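Local coordinates for Myo-inositol-1-phosphate synthase-related protein (Thermotoga maritima MSB8, PDB 3CIN) that belongs to the myo-inositol-1-phosphate synthase family and binds nicotinamide-adenine-dinucleotide in a domain with a Rossmann-type parallel sheet, with a magnesium ion bound separately, at residues A[135-143]-A[336-347]; A[189-200]-A[213-221]. All coordinates share one frame; numbering follows the deposited sequence. Where two conformers were deposited one is given.

Interaction 1 (A[135-143]-A[336-347]); sequences DPDVIVNTC and LVDLVRLGKIAL. With NAD (nicotinamide-adenine-dinucleotide), chain F.
The carboxylate of Asp137 has one face laid against the lysine chain: Lys344 CE stands over it, 3.6 Å from Asp137 CG, while Leu347 CD2 comes to 4.0 Å from Asp137 OD1. The ammonium does not join in. It passes on to Asp348, and Asp137 is gripped instead by Arg186 and the backbone N of Lys15. Beyond this polar end the contact is apolar. Gly343 has no side chain, and Val138 CG2 settles there on the helix backbone, 3.6 Å from Val340 O. Val140 straddles two turns with its branches: CG1, anti to the backbone N (chi1 173°), touches Leu336 CD2 at 3.7 Å, and CG2 meets Val340 CG1, also at 3.7 Å. Farther along, the methyl of Thr142 packs on Leu336 CD1, its hydroxyl being bonded to Gly20 O. The strand and helix axes approach to 8.9 Å and run at 142°, closer to antiparallel than to parallel. Just past the strand, Cys143 O accepts a 2.8 Å hydrogen bond from NAD O3D. A helix packed on a parallel strand, with the dinucleotide just beyond the strand's C-terminal end, fits the nucleotide-binding edge of a Rossmann-type fold.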
loop_
_atom_site.group_PDB
_atom_site.type_symbol
_atom_site.label_atom_id
_atom_site.label_comp_id
_atom_site.label_asym_id
_atom_site.label_seq_id
_atom_site.Cartn_x
_atom_site.Cartn_y
_atom_site.Cartn_z
ATOM N N ASP A 135 -37.197 10.502 29.801
ATOM C CA ASP A 135 -36.508 11.729 30.197
ATOM C C ASP A 135 -35.060 11.899 29.737
ATOM O O ASP A 135 -34.205 12.383 30.502
ATOM C CB ASP A 135 -36.555 11.880 31.705
ATOM C CG ASP A 135 -36.150 13.247 32.143
ATOM O OD1 ASP A 135 -36.552 14.199 31.448
ATOM O OD2 ASP A 135 -35.418 13.392 33.165
ATOM N N PRO A 136 -34.755 11.566 28.460
ATOM C CA PRO A 136 -33.364 11.767 28.049
ATOM C C PRO A 136 -32.944 13.211 27.962
ATOM O O PRO A 136 -33.758 14.074 27.607
ATOM C CB PRO A 136 -33.331 11.196 26.626
ATOM C CG PRO A 136 -34.756 11.375 26.131
ATOM C CD PRO A 136 -35.573 11.042 27.364
ATOM N N ASP A 137 -31.661 13.455 28.236
ATOM C CA ASP A 137 -31.009 14.742 27.921
ATOM C C ASP A 137 -30.584 14.747 26.445
ATOM O O ASP A 137 -30.616 15.813 25.795
ATOM C CB ASP A 137 -29.738 14.899 28.783
ATOM C CG ASP A 137 -30.039 15.005 30.254
ATOM O OD1 ASP A 137 -30.656 16.009 30.603
ATOM O OD2 ASP A 137 -29.642 14.134 31.071
ATOM N N VAL A 138 -30.117 13.590 25.968
ATOM C CA VAL A 138 -29.492 13.490 24.651
ATOM C C VAL A 138 -30.101 12.348 23.868
ATOM O O VAL A 138 -30.195 11.207 24.374
ATOM C CB VAL A 138 -27.963 13.352 24.723
ATOM C CG1 VAL A 138 -27.355 13.305 23.304
ATOM C CG2 VAL A 138 -27.354 14.495 25.560
ATOM N N ILE A 139 -30.525 12.621 22.642
ATOM C CA ILE A 139 -31.058 11.603 21.735
ATOM C C ILE A 139 -30.022 11.388 20.655
ATOM O O ILE A 139 -29.622 12.365 20.021
ATOM C CB ILE A 139 -32.416 12.045 21.125
ATOM C CG1 ILE A 139 -33.463 12.182 22.221
ATOM C CG2 ILE A 139 -32.940 11.024 20.037
ATOM C CD1 ILE A 139 -34.663 12.950 21.764
ATOM N N VAL A 140 -29.607 10.135 20.465
ATOM C CA VAL A 140 -28.567 9.768 19.493
ATOM C C VAL A 140 -29.170 9.015 18.320
ATOM O O VAL A 140 -29.841 7.999 18.527
ATOM C CB VAL A 140 -27.450 8.916 20.166
ATOM C CG1 VAL A 140 -26.446 8.371 19.145
ATOM C CG2 VAL A 140 -26.667 9.770 21.223
ATOM N N ASN A 141 -28.885 9.470 17.096
ATOM C CA ASN A 141 -29.439 8.897 15.919
ATOM C C ASN A 141 -28.371 8.035 15.255
ATOM O O ASN A 141 -27.394 8.561 14.678
ATOM C CB ASN A 141 -29.937 9.954 14.940
ATOM C CG ASN A 141 -30.400 9.345 13.674
ATOM O OD1 ASN A 141 -30.845 8.182 13.696
ATOM N ND2 ASN A 141 -30.286 10.075 12.551
ATOM N N THR A 142 -28.544 6.710 15.363
ATOM C CA THR A 142 -27.701 5.714 14.681
ATOM C C THR A 142 -28.520 4.772 13.724
ATOM O O THR A 142 -28.210 3.542 13.602
ATOM C CB THR A 142 -26.839 4.910 15.701
ATOM O OG1 THR A 142 -27.677 4.434 16.756
ATOM C CG2 THR A 142 -25.744 5.808 16.362
ATOM N N CYS A 143 -29.575 5.330 13.104
ATOM C CA CYS A 143 -30.442 4.608 12.180
ATOM C C CYS A 143 -29.764 4.351 10.825
ATOM O O CYS A 143 -28.816 5.024 10.478
ATOM C CB CYS A 143 -31.764 5.354 11.926
ATOM S SG CYS A 143 -32.800 5.412 13.381
ATOM N N LEU A 336 -19.014 8.892 20.186
ATOM C CA LEU A 336 -20.314 9.131 20.819
ATOM C C LEU A 336 -20.176 9.314 22.346
ATOM O O LEU A 336 -20.997 10.012 22.974
ATOM C CB LEU A 336 -21.294 7.994 20.470
ATOM C CG LEU A 336 -21.947 8.092 19.089
ATOM C CD1 LEU A 336 -22.731 6.802 18.728
ATOM C CD2 LEU A 336 -22.880 9.297 18.957
ATOM N N VAL A 337 -19.179 8.666 22.949
ATOM C CA VAL A 337 -18.955 8.787 24.389
ATOM C C VAL A 337 -18.688 10.268 24.703
ATOM O O VAL A 337 -19.105 10.766 25.710
ATOM C CB VAL A 337 -17.865 7.881 24.880
ATOM C CG1 VAL A 337 -17.590 8.138 26.383
ATOM C CG2 VAL A 337 -18.285 6.379 24.649
ATOM N N ASP A 338 -17.940 10.952 23.843
ATOM C CA ASP A 338 -17.726 12.408 24.019
ATOM C C ASP A 338 -18.985 13.229 23.675
ATOM O O ASP A 338 -19.355 14.145 24.415
ATOM C CB ASP A 338 -16.595 12.933 23.131
ATOM C CG ASP A 338 -15.219 12.735 23.696
ATOM O OD1 ASP A 338 -15.027 12.272 24.861
ATOM O OD2 ASP A 338 -14.238 13.114 22.985
ATOM N N LEU A 339 -19.596 12.922 22.534
ATOM C CA LEU A 339 -20.705 13.722 21.987
ATOM C C LEU A 339 -21.896 13.778 22.929
ATOM O O LEU A 339 -22.513 14.822 23.074
ATOM C CB LEU A 339 -21.151 13.205 20.637
ATOM C CG LEU A 339 -20.202 13.526 19.515
ATOM C CD1 LEU A 339 -20.462 12.599 18.298
ATOM C CD2 LEU A 339 -20.277 14.994 19.118
ATOM N N VAL A 340 -22.231 12.680 23.599
ATOM C CA VAL A 340 -23.296 12.750 24.574
ATOM C C VAL A 340 -22.967 13.662 25.759
ATOM O O VAL A 340 -23.846 14.348 26.284
ATOM C CB VAL A 340 -23.756 11.346 25.081
ATOM C CG1 VAL A 340 -24.286 10.480 23.918
ATOM C CG2 VAL A 340 -22.691 10.641 25.926
ATOM N N ARG A 341 -21.713 13.673 26.208
ATOM C CA ARG A 341 -21.308 14.530 27.348
ATOM C C ARG A 341 -21.228 15.986 26.891
ATOM O O ARG A 341 -21.646 16.895 27.586
ATOM C CB ARG A 341 -19.961 14.075 27.885
ATOM C CG ARG A 341 -20.008 12.642 28.489
ATOM C CD ARG A 341 -18.755 12.221 29.095
ATOM N NE ARG A 341 -17.697 11.969 28.130
ATOM C CZ ARG A 341 -16.410 11.765 28.468
ATOM N NH1 ARG A 341 -15.993 11.797 29.756
ATOM N NH2 ARG A 341 -15.530 11.550 27.512
ATOM N N LEU A 342 -20.679 16.218 25.709
ATOM C CA LEU A 342 -20.686 17.559 25.152
ATOM C C LEU A 342 -22.108 18.068 24.892
ATOM O O LEU A 342 -22.372 19.286 24.958
ATOM C CB LEU A 342 -19.898 17.589 23.848
ATOM C CG LEU A 342 -18.394 17.336 23.916
ATOM C CD1 LEU A 342 -17.812 17.143 22.492
ATOM C CD2 LEU A 342 -17.660 18.440 24.689
ATOM N N GLY A 343 -23.026 17.179 24.555
ATOM C CA GLY A 343 -24.424 17.599 24.358
ATOM C C GLY A 343 -25.032 18.113 25.651
ATOM O O GLY A 343 -25.764 19.092 25.649
ATOM N N LYS A 344 -24.756 17.434 26.753
ATOM C CA LYS A 344 -25.239 17.902 28.075
ATOM C C LYS A 344 -24.622 19.258 28.467
ATOM O O LYS A 344 -25.296 20.114 29.027
ATOM C CB LYS A 344 -24.958 16.829 29.110
ATOM C CG LYS A 344 -25.474 17.102 30.494
ATOM C CD LYS A 344 -26.989 17.234 30.492
ATOM C CE LYS A 344 -27.601 17.159 31.875
ATOM N NZ LYS A 344 -26.882 17.975 32.879
ATOM N N ILE A 345 -23.328 19.485 28.179
ATOM C CA ILE A 345 -22.736 20.794 28.384
ATOM C C ILE A 345 -23.420 21.882 27.542
ATOM O O ILE A 345 -23.747 22.971 28.037
ATOM C CB ILE A 345 -21.193 20.788 28.088
ATOM C CG1 ILE A 345 -20.453 19.944 29.159
ATOM C CG2 ILE A 345 -20.635 22.187 28.077
ATOM C CD1 ILE A 345 -19.023 19.516 28.750
ATOM N N ALA A 346 -23.643 21.603 26.256
ATOM C CA ALA A 346 -24.303 22.582 25.397
ATOM C C ALA A 346 -25.709 22.883 25.862
ATOM O O ALA A 346 -26.156 24.034 25.857
ATOM C CB ALA A 346 -24.297 22.139 23.952
ATOM N N LEU A 347 -26.394 21.844 26.293
ATOM C CA LEU A 347 -27.742 22.003 26.890
ATOM C C LEU A 347 -27.703 22.832 28.152
ATOM O O LEU A 347 -28.522 23.773 28.311
ATOM C CB LEU A 347 -28.361 20.620 27.125
ATOM C CG LEU A 347 -29.622 20.576 27.969
ATOM C CD1 LEU A 347 -30.707 21.359 27.246
ATOM C CD2 LEU A 347 -30.011 19.111 28.124
HETATM P PA NAD F . -26.694 -0.971 11.358
HETATM O O1A NAD F . -25.883 -2.046 12.031
HETATM O O2A NAD F . -27.492 -1.510 10.211
HETATM O O5B NAD F . -27.708 -0.467 12.444
HETATM C C5B NAD F . -28.808 0.366 12.083
HETATM C C4B NAD F . -29.939 0.059 13.048
HETATM O O4B NAD F . -30.964 1.023 12.875
HETATM C C3B NAD F . -30.584 -1.310 12.868
HETATM O O3B NAD F . -30.799 -1.946 14.118
HETATM C C2B NAD F . -31.915 -0.992 12.199
HETATM O O2B NAD F . -32.856 -2.019 12.360
HETATM C C1B NAD F . -32.238 0.331 12.857
HETATM N N9A NAD F . -33.195 1.176 12.137
HETATM C C8A NAD F . -33.225 1.335 10.755
HETATM N N7A NAD F . -34.164 2.308 10.494
HETATM C C5A NAD F . -34.700 2.711 11.692
HETATM C C6A NAD F . -35.740 3.588 12.011
HETATM N N6A NAD F . -36.397 4.333 11.068
HETATM N N1A NAD F . -36.001 3.795 13.352
HETATM C C2A NAD F . -35.306 3.092 14.320
HETATM N N3A NAD F . -34.333 2.162 14.017
HETATM C C4A NAD F . -34.062 1.993 12.707
HETATM O O3 NAD F . -25.781 0.234 10.918
HETATM P PN NAD F . -24.556 0.811 11.727
HETATM O O1N NAD F . -23.307 0.276 11.111
HETATM O O2N NAD F . -24.820 0.760 13.195
HETATM O O5D NAD F . -24.592 2.336 11.269
HETATM C C5D NAD F . -25.575 3.207 11.780
HETATM C C4D NAD F . -25.588 4.532 11.027
HETATM O O4D NAD F . -24.397 5.214 11.309
HETATM C C3D NAD F . -25.715 4.439 9.514
HETATM O O3D NAD F . -26.537 5.530 9.023
HETATM C C2D NAD F . -24.283 4.694 9.071
HETATM O O2D NAD F . -24.220 5.276 7.766
HETATM C C1D NAD F . -23.861 5.708 10.110
HETATM N N1N NAD F . -22.409 5.824 10.234
HETATM C C2N NAD F . -21.685 4.759 10.587
HETATM C C3N NAD F . -20.288 4.990 10.712
HETATM C C7N NAD F . -19.497 3.935 11.337
HETATM O O7N NAD F . -20.164 2.780 11.635
HETATM N N7N NAD F . -18.194 4.134 11.594
HETATM C C4N NAD F . -19.710 6.220 10.467
HETATM C C5N NAD F . -20.480 7.283 10.094
HETATM C C6N NAD F . -21.861 7.059 10.002
#

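Interaction 2 (A[189-200]-A[213-221]); sequences AAFVNVIPTFIA and NLVVFGDDG. With NAD (nicotinamide-adenine-dinucleotide), chain F.
Strands 189-193 and 214-217 run parallel, 18° apart, stitched by alternating bonds from Ala189 N to Asn213 O through Asn193 N to Phe217 O. On one sheet face Leu214 bends so that CD1 lies 4.0 Å from Phe191 CB, and Val216 CG1 meets the methyl of Ala200. The other face carries Ala190 against Val215, then Val192 CG2 at 3.9 Å from Phe217 CD2. At the end of strand 189-193, polar groups take over. Asn193 CG is anti to the backbone N (chi1 -178°), which extends its amide to Asp219: ND2 donates to Asp219 OD1 at 2.9 Å, within the amide's own plane but from above the carboxylate plane, the two planes being 63° apart. The same OD1 takes Ala200 N at 2.9 Å on its syn lone pair, and Ile199 N adds weak bonds to both oxygens. Thus the 195-200 loop curls round one carboxylate, that of Asp219, which follows a cis peptide bond from Gly218. Gly221 N holds Val194 O at 2.9 Å, and that carbonyl oxygen lies 3.2 Å from NAD C6N. Asp220 OD1 comes to the rim of the nicotinamide ring, 3.6 Å from NAD C6N, while its carboxylate lies against the ring of Pro196. Asp219 OD2 is bonded to Asn201, a magnesium ligand, with the metal about 7 Å from the Asp219 side chain. This is consistent with a second-shell role for Asp219: its N-H donors fix the carboxylate, which probably helps to position Asn201, while its neighbours on the chain line the dinucleotide pocket.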
loop_
_atom_site.group_PDB
_atom_site.type_symbol
_atom_site.label_atom_id
_atom_site.label_comp_id
_atom_site.label_asym_id
_atom_site.label_seq_id
_atom_site.Cartn_x
_atom_site.Cartn_y
_atom_site.Cartn_z
ATOM N N ALA A 189 -33.192 19.780 25.310
ATOM C CA ALA A 189 -32.576 18.490 25.055
ATOM C C ALA A 189 -31.615 18.647 23.898
ATOM O O ALA A 189 -31.486 19.747 23.339
ATOM C CB ALA A 189 -33.649 17.447 24.759
ATOM N N ALA A 190 -30.927 17.561 23.544
ATOM C CA ALA A 190 -29.950 17.581 22.469
ATOM C C ALA A 190 -30.192 16.393 21.573
ATOM O O ALA A 190 -30.662 15.303 22.026
ATOM C CB ALA A 190 -28.501 17.583 23.034
ATOM N N PHE A 191 -29.884 16.594 20.292
ATOM C CA PHE A 191 -30.059 15.567 19.277
ATOM C C PHE A 191 -28.710 15.438 18.556
ATOM O O PHE A 191 -28.197 16.430 18.025
ATOM C CB PHE A 191 -31.134 15.990 18.299
ATOM C CG PHE A 191 -31.490 14.953 17.256
ATOM C CD1 PHE A 191 -32.398 13.933 17.551
ATOM C CD2 PHE A 191 -30.931 14.983 15.990
ATOM C CE1 PHE A 191 -32.711 12.947 16.608
ATOM C CE2 PHE A 191 -31.287 14.028 14.998
ATOM C CZ PHE A 191 -32.192 13.007 15.315
ATOM N N VAL A 192 -28.149 14.233 18.571
ATOM C CA VAL A 192 -26.835 13.946 17.926
ATOM C C VAL A 192 -27.040 13.107 16.693
ATOM O O VAL A 192 -27.414 11.975 16.757
ATOM C CB VAL A 192 -25.884 13.239 18.941
ATOM C CG1 VAL A 192 -24.548 12.899 18.313
ATOM C CG2 VAL A 192 -25.682 14.102 20.171
ATOM N N ASN A 193 -26.760 13.675 15.526
ATOM C CA ASN A 193 -26.988 12.997 14.281
ATOM C C ASN A 193 -25.695 12.572 13.656
ATOM O O ASN A 193 -25.000 13.384 13.094
ATOM C CB ASN A 193 -27.693 13.933 13.284
ATOM C CG ASN A 193 -28.000 13.236 11.988
ATOM O OD1 ASN A 193 -28.270 12.058 12.007
ATOM N ND2 ASN A 193 -27.854 13.922 10.877
ATOM N N VAL A 194 -25.395 11.303 13.783
ATOM C CA VAL A 194 -24.144 10.799 13.229
ATOM C C VAL A 194 -24.302 10.113 11.894
ATOM O O VAL A 194 -23.342 9.527 11.438
ATOM C CB VAL A 194 -23.334 9.954 14.245
ATOM C CG1 VAL A 194 -22.778 10.898 15.341
ATOM C CG2 VAL A 194 -24.147 8.827 14.807
ATOM N N ILE A 195 -25.465 10.223 11.251
ATOM C CA ILE A 195 -25.692 9.692 9.893
ATOM C C ILE A 195 -25.736 10.838 8.866
ATOM O O ILE A 195 -25.703 12.013 9.258
ATOM C CB ILE A 195 -26.928 8.715 9.853
ATOM C CG1 ILE A 195 -28.247 9.460 9.634
ATOM C CG2 ILE A 195 -26.987 7.877 11.137
ATOM C CD1 ILE A 195 -29.427 8.532 9.191
ATOM N N PRO A 196 -25.674 10.499 7.556
ATOM C CA PRO A 196 -25.537 11.528 6.529
ATOM C C PRO A 196 -26.668 12.521 6.361
ATOM O O PRO A 196 -26.452 13.643 5.900
ATOM C CB PRO A 196 -25.257 10.730 5.248
ATOM C CG PRO A 196 -24.785 9.415 5.675
ATOM C CD PRO A 196 -25.495 9.151 6.988
ATOM N N THR A 197 -27.884 12.124 6.709
ATOM C CA THR A 197 -29.045 12.955 6.470
ATOM C C THR A 197 -28.858 14.321 7.067
ATOM O O THR A 197 -28.439 14.468 8.217
ATOM C CB THR A 197 -30.281 12.305 7.112
ATOM O OG1 THR A 197 -30.514 11.038 6.476
ATOM C CG2 THR A 197 -31.521 13.233 7.069
ATOM N N PHE A 198 -29.109 15.356 6.270
ATOM C CA PHE A 198 -28.957 16.718 6.760
ATOM C C PHE A 198 -29.969 17.039 7.888
ATOM O O PHE A 198 -31.191 16.956 7.707
ATOM C CB PHE A 198 -29.208 17.747 5.668
ATOM C CG PHE A 198 -28.117 17.881 4.630
ATOM C CD1 PHE A 198 -27.064 17.002 4.488
ATOM C CD2 PHE A 198 -28.190 18.946 3.740
ATOM C CE1 PHE A 198 -26.124 17.214 3.499
ATOM C CE2 PHE A 198 -27.272 19.118 2.774
ATOM C CZ PHE A 198 -26.259 18.271 2.647
ATOM N N ILE A 199 -29.435 17.352 9.066
ATOM C CA ILE A 199 -30.215 17.895 10.163
ATOM C C ILE A 199 -29.519 19.202 10.627
ATOM O O ILE A 199 -30.031 20.347 10.463
ATOM C CB ILE A 199 -30.409 16.871 11.278
ATOM C CG1 ILE A 199 -31.180 15.644 10.770
ATOM C CG2 ILE A 199 -31.142 17.552 12.462
ATOM C CD1 ILE A 199 -32.623 15.917 10.316
ATOM N N ALA A 200 -28.273 19.073 11.108
ATOM C CA ALA A 200 -27.446 20.260 11.378
ATOM C C ALA A 200 -27.231 21.164 10.154
ATOM O O ALA A 200 -27.155 22.375 10.257
ATOM C CB ALA A 200 -26.117 19.890 12.047
ATOM N N ASN A 213 -35.720 24.861 22.046
ATOM C CA ASN A 213 -34.789 24.478 23.106
ATOM C C ASN A 213 -34.056 23.173 22.814
ATOM O O ASN A 213 -33.831 22.350 23.705
ATOM C CB ASN A 213 -35.475 24.483 24.446
ATOM C CG ASN A 213 -35.874 25.871 24.854
ATOM O OD1 ASN A 213 -35.375 26.852 24.286
ATOM N ND2 ASN A 213 -36.765 25.970 25.837
ATOM N N LEU A 214 -33.696 22.999 21.551
ATOM C CA LEU A 214 -32.950 21.845 21.126
ATOM C C LEU A 214 -31.555 22.177 20.598
ATOM O O LEU A 214 -31.388 23.080 19.773
ATOM C CB LEU A 214 -33.745 21.048 20.067
ATOM C CG LEU A 214 -33.107 19.742 19.572
ATOM C CD1 LEU A 214 -33.208 18.612 20.578
ATOM C CD2 LEU A 214 -33.734 19.311 18.231
ATOM N N VAL A 215 -30.569 21.460 21.126
ATOM C CA VAL A 215 -29.185 21.504 20.628
ATOM C C VAL A 215 -29.038 20.383 19.604
ATOM O O VAL A 215 -29.435 19.239 19.831
ATOM C CB VAL A 215 -28.149 21.252 21.767
ATOM C CG1 VAL A 215 -26.720 21.427 21.233
ATOM C CG2 VAL A 215 -28.371 22.175 22.916
ATOM N N VAL A 216 -28.397 20.693 18.489
ATOM C CA VAL A 216 -28.197 19.729 17.457
ATOM C C VAL A 216 -26.705 19.625 17.165
ATOM O O VAL A 216 -26.061 20.644 16.949
ATOM C CB VAL A 216 -28.953 20.120 16.176
ATOM C CG1 VAL A 216 -28.575 19.209 15.041
ATOM C CG2 VAL A 216 -30.482 20.003 16.403
ATOM N N PHE A 217 -26.180 18.402 17.199
ATOM C CA PHE A 217 -24.845 18.138 16.613
ATOM C C PHE A 217 -25.065 17.327 15.340
ATOM O O PHE A 217 -25.841 16.338 15.300
ATOM C CB PHE A 217 -23.926 17.354 17.536
ATOM C CG PHE A 217 -23.611 18.029 18.897
ATOM C CD1 PHE A 217 -23.612 19.408 19.080
ATOM C CD2 PHE A 217 -23.260 17.200 19.975
ATOM C CE1 PHE A 217 -23.244 19.953 20.336
ATOM C CE2 PHE A 217 -22.905 17.723 21.176
ATOM C CZ PHE A 217 -22.940 19.088 21.391
ATOM N N GLY A 218 -24.311 17.672 14.315
ATOM C CA GLY A 218 -24.391 16.905 13.063
ATOM C C GLY A 218 -23.521 17.561 12.013
ATOM O O GLY A 218 -22.967 18.627 12.273
ATOM N N ASP A 219 -23.433 16.959 10.829
ATOM C CA ASP A 219 -24.031 15.653 10.439
ATOM C C ASP A 219 -22.908 14.685 9.970
ATOM O O ASP A 219 -21.906 15.125 9.434
ATOM C CB ASP A 219 -25.018 15.847 9.250
ATOM C CG ASP A 219 -26.159 16.829 9.592
ATOM O OD1 ASP A 219 -26.760 16.651 10.679
ATOM O OD2 ASP A 219 -26.449 17.768 8.816
ATOM N N ASP A 220 -23.127 13.394 10.158
ATOM C CA ASP A 220 -22.320 12.266 9.622
ATOM C C ASP A 220 -21.039 12.137 10.452
ATOM O O ASP A 220 -20.139 12.944 10.320
ATOM C CB ASP A 220 -21.969 12.474 8.151
ATOM C CG ASP A 220 -21.729 11.155 7.415
ATOM O OD1 ASP A 220 -21.865 10.094 8.030
ATOM O OD2 ASP A 220 -21.453 11.235 6.205
ATOM N N GLY A 221 -20.936 11.104 11.266
ATOM C CA GLY A 221 -19.748 10.936 12.115
ATOM C C GLY A 221 -18.414 10.904 11.349
ATOM O O GLY A 221 -18.340 10.329 10.265
HETATM P PA NAD F . -26.694 -0.971 11.358
HETATM O O1A NAD F . -25.883 -2.046 12.031
HETATM O O2A NAD F . -27.492 -1.510 10.211
HETATM O O5B NAD F . -27.708 -0.467 12.444
HETATM C C5B NAD F . -28.808 0.366 12.083
HETATM C C4B NAD F . -29.939 0.059 13.048
HETATM O O4B NAD F . -30.964 1.023 12.875
HETATM C C3B NAD F . -30.584 -1.310 12.868
HETATM O O3B NAD F . -30.799 -1.946 14.118
HETATM C C2B NAD F . -31.915 -0.992 12.199
HETATM O O2B NAD F . -32.856 -2.019 12.360
HETATM C C1B NAD F . -32.238 0.331 12.857
HETATM N N9A NAD F . -33.195 1.176 12.137
HETATM C C8A NAD F . -33.225 1.335 10.755
HETATM N N7A NAD F . -34.164 2.308 10.494
HETATM C C5A NAD F . -34.700 2.711 11.692
HETATM C C6A NAD F . -35.740 3.588 12.011
HETATM N N6A NAD F . -36.397 4.333 11.068
HETATM N N1A NAD F . -36.001 3.795 13.352
HETATM C C2A NAD F . -35.306 3.092 14.320
HETATM N N3A NAD F . -34.333 2.162 14.017
HETATM C C4A NAD F . -34.062 1.993 12.707
HETATM O O3 NAD F . -25.781 0.234 10.918
HETATM P PN NAD F . -24.556 0.811 11.727
HETATM O O1N NAD F . -23.307 0.276 11.111
HETATM O O2N NAD F . -24.820 0.760 13.195
HETATM O O5D NAD F . -24.592 2.336 11.269
HETATM C C5D NAD F . -25.575 3.207 11.780
HETATM C C4D NAD F . -25.588 4.532 11.027
HETATM O O4D NAD F . -24.397 5.214 11.309
HETATM C C3D NAD F . -25.715 4.439 9.514
HETATM O O3D NAD F . -26.537 5.530 9.023
HETATM C C2D NAD F . -24.283 4.694 9.071
HETATM O O2D NAD F . -24.220 5.276 7.766
HETATM C C1D NAD F . -23.861 5.708 10.110
HETATM N N1N NAD F . -22.409 5.824 10.234
HETATM C C2N NAD F . -21.685 4.759 10.587
HETATM C C3N NAD F . -20.288 4.990 10.712
HETATM C C7N NAD F . -19.497 3.935 11.337
HETATM O O7N NAD F . -20.164 2.780 11.635
HETATM N N7N NAD F . -18.194 4.134 11.594
HETATM C C4N NAD F . -19.710 6.220 10.467
HETATM C C5N NAD F . -20.480 7.283 10.094
HETATM C C6N NAD F . -21.861 7.059 10.002
#

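Centred about 10 Å apart, interactions 1 and 2 share the seven-stranded parallel sheet, in which 138-141, 189-193 and 214-217 are consecutive neighbours. Probable hydrogen bonds from Ile139 N to Ala190 O and from Val192 N to Ile139 O join the two directly. Along the chain, 135-143 comes first, both segments of interaction 2 follow, and 336-347 returns last, so that interaction 1 spans the other. Helix 328-348 covers one face of all three strands: besides interaction 1 it touches Val192 and Val215, and Phe217 CE2 packs near Gly343 N. Both contacts reach the dinucleotide just beyond the C-terminal ends of their strands, where the loops build part of a single binding pocket.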